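Local coordinates for protein nitrite transporter NirC (Salmonella enterica subsp. enterica serovar Typhimurium, PDB 4FC4) that forms a pentameric channel of the formate/nitrite transporter family that carries nitrite into and out of the cell across the cytoplasmic membrane, at residues 143-147 with 221-225. Residues are numbered along the deposited sequence; the frame is centred on the assembly and turned at random.
Sequences LAKTT and GIGHN
N225 of helix 219-248 reaches across to the backbone of K145 in helix 137-147. Its CB lies 3.7 Å from K145 O. CG is anti to the backbone N (chi1 177°), which carries the amide over to K145, and lies 3.8 Å from K145 O. ND2 donates to K145 O at 3.0 Å, with an N-H...O angle of 160°. The oxygen lies close to the amide plane of N225, but ND2 sits well above the carbonyl plane of K145, off its lone pairs. ND2 also packs 3.5 Å from K145 CB and gives a second hydrogen bond to E196. The same carboxylate forms a salt bridge with K145 NZ and probably helps fix the amide.

T146 is buried against G221, where the backbones come closest (CA to CA 4.6 Å). G221 has no side chain, so T146 CB and CG2 lie directly on its carbonyl group, T146 CB 3.4 Å from G221 O. T146 OG1 donates a hydrogen bond back to L143 O, on an in-plane lone pair; that oxygen also takes the backbone N-H groups of T146 and T147. H224 brings CD2 obliquely to T146 O at 3.4 Å, while its NE2 bonds to A148 O. At this glycine crossing the axes of segments 143-147 and 221-225 approach to 8.0 Å, with 68° between their directions, joining helix 137-147 to the last transmembrane helix of the FNT fold.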
ATOM      1  N   LEU B 143      20.273  19.470  18.931  1.00 54.42           N
ATOM      2  CA  LEU B 143      20.509  20.288  20.137  1.00 54.97           C
ATOM      3  C   LEU B 143      19.403  20.011  21.175  1.00 54.23           C
ATOM      4  O   LEU B 143      19.707  19.728  22.318  1.00 53.84           O
ATOM      5  CB  LEU B 143      20.654  21.785  19.794  1.00 53.76           C
ATOM      6  CG  LEU B 143      20.633  22.798  20.956  1.00 55.85           C
ATOM      7  CD1 LEU B 143      21.892  22.719  21.812  1.00 55.23           C
ATOM      8  CD2 LEU B 143      20.402  24.247  20.472  1.00 54.06           C
ATOM      9  N   ALA B 144      18.136  20.001  20.745  1.00 52.98           N
ATOM     10  CA  ALA B 144      17.033  19.712  21.676  1.00 52.83           C
ATOM     11  C   ALA B 144      17.220  18.316  22.308  1.00 50.36           C
ATOM     12  O   ALA B 144      16.959  18.118  23.508  1.00 52.16           O
ATOM     13  CB  ALA B 144      15.635  19.913  21.038  1.00 46.07           C
ATOM     14  N   LYS B 145      17.738  17.368  21.527  1.00 49.70           N
ATOM     15  CA  LYS B 145      17.930  16.009  22.054  1.00 49.51           C
ATOM     16  C   LYS B 145      19.037  16.007  23.095  1.00 53.76           C
ATOM     17  O   LYS B 145      18.970  15.214  24.035  1.00 54.59           O
ATOM     18  CB  LYS B 145      18.231  14.997  20.974  1.00 48.28           C
ATOM     19  CG  LYS B 145      17.026  14.546  20.150  1.00 48.93           C
ATOM     20  CD  LYS B 145      17.519  13.913  18.856  1.00 49.76           C
ATOM     21  CE  LYS B 145      16.415  13.295  18.024  1.00 42.45           C
ATOM     22  NZ  LYS B 145      15.777  12.203  18.764  1.00 41.88           N
ATOM     23  N   THR B 146      20.014  16.911  22.949  1.00 52.48           N
ATOM     24  CA  THR B 146      21.186  16.858  23.819  1.00 57.47           C
ATOM     25  C   THR B 146      21.010  17.539  25.158  1.00 58.61           C
ATOM     26  O   THR B 146      21.715  17.213  26.115  1.00 61.17           O
ATOM     27  CB  THR B 146      22.448  17.480  23.167  1.00 59.45           C
ATOM     28  OG1 THR B 146      22.250  18.898  22.970  1.00 60.88           O
ATOM     29  CG2 THR B 146      22.791  16.778  21.857  1.00 54.00           C
ATOM     30  N   THR B 147      20.146  18.553  25.210  1.00 58.91           N
ATOM     31  CA  THR B 147      19.931  19.305  26.472  1.00 58.43           C
ATOM     32  C   THR B 147      18.713  18.800  27.265  1.00 55.46           C
ATOM     33  O   THR B 147      18.475  19.298  28.344  1.00 58.86           O
ATOM     34  CB  THR B 147      19.738  20.816  26.238  1.00 57.97           C
ATOM     35  OG1 THR B 147      18.545  20.995  25.474  1.00 63.01           O
ATOM     36  CG2 THR B 147      20.919  21.406  25.467  1.00 58.75           C
ATOM     37  N   GLY B 221      27.066  17.128  25.421  1.00 61.33           N
ATOM     38  CA  GLY B 221      25.651  16.997  25.065  1.00 60.85           C
ATOM     39  C   GLY B 221      25.312  15.710  24.332  1.00 60.44           C
ATOM     40  O   GLY B 221      24.305  15.028  24.656  1.00 61.10           O
ATOM     41  N   ILE B 222      26.135  15.362  23.334  1.00 58.08           N
ATOM     42  CA  ILE B 222      25.899  14.126  22.575  1.00 56.54           C
ATOM     43  C   ILE B 222      26.012  12.891  23.488  1.00 55.73           C
ATOM     44  O   ILE B 222      25.132  12.046  23.497  1.00 52.19           O
ATOM     45  CB  ILE B 222      26.796  13.998  21.336  1.00 57.13           C
ATOM     46  CG1 ILE B 222      26.442  15.090  20.318  1.00 54.38           C
ATOM     47  CG2 ILE B 222      26.602  12.619  20.697  1.00 56.94           C
ATOM     48  CD1 ILE B 222      27.471  15.310  19.226  1.00 51.78           C
ATOM     49  N   GLY B 223      27.058  12.830  24.307  1.00 55.52           N
ATOM     50  CA  GLY B 223      27.251  11.709  25.201  1.00 55.39           C
ATOM     51  C   GLY B 223      26.146  11.575  26.227  1.00 56.35           C
ATOM     52  O   GLY B 223      25.717  10.468  26.552  1.00 57.94           O
ATOM     53  N   HIS B 224      25.695  12.714  26.740  1.00 58.62           N
ATOM     54  CA  HIS B 224      24.525  12.798  27.628  1.00 58.07           C
ATOM     55  C   HIS B 224      23.294  12.116  27.060  1.00 54.15           C
ATOM     56  O   HIS B 224      22.713  11.258  27.717  1.00 59.62           O
ATOM     57  CB  HIS B 224      24.211  14.255  27.990  1.00 55.49           C
ATOM     58  CG  HIS B 224      22.968  14.400  28.830  1.00 55.62           C
ATOM     59  ND1 HIS B 224      22.948  14.117  30.142  1.00 62.10           N
ATOM     60  CD2 HIS B 224      21.692  14.769  28.506  1.00 56.43           C
ATOM     61  CE1 HIS B 224      21.719  14.321  30.637  1.00 58.33           C
ATOM     62  NE2 HIS B 224      20.951  14.706  29.645  1.00 56.42           N
ATOM     63  N   ASN B 225      22.875  12.492  25.852  1.00 51.44           N
ATOM     64  CA  ASN B 225      21.719  11.800  25.175  1.00 50.35           C
ATOM     65  C   ASN B 225      21.951  10.300  24.940  1.00 50.76           C
ATOM     66  O   ASN B 225      21.139   9.495  25.365  1.00 49.98           O
ATOM     67  CB  ASN B 225      21.365  12.457  23.851  1.00 46.09           C
ATOM     68  CG  ASN B 225      20.233  11.726  23.097  1.00 47.44           C
ATOM     69  OD1 ASN B 225      20.451  10.661  22.506  1.00 45.22           O
ATOM     70  ND2 ASN B 225      19.019  12.312  23.113  1.00 42.13           N
TER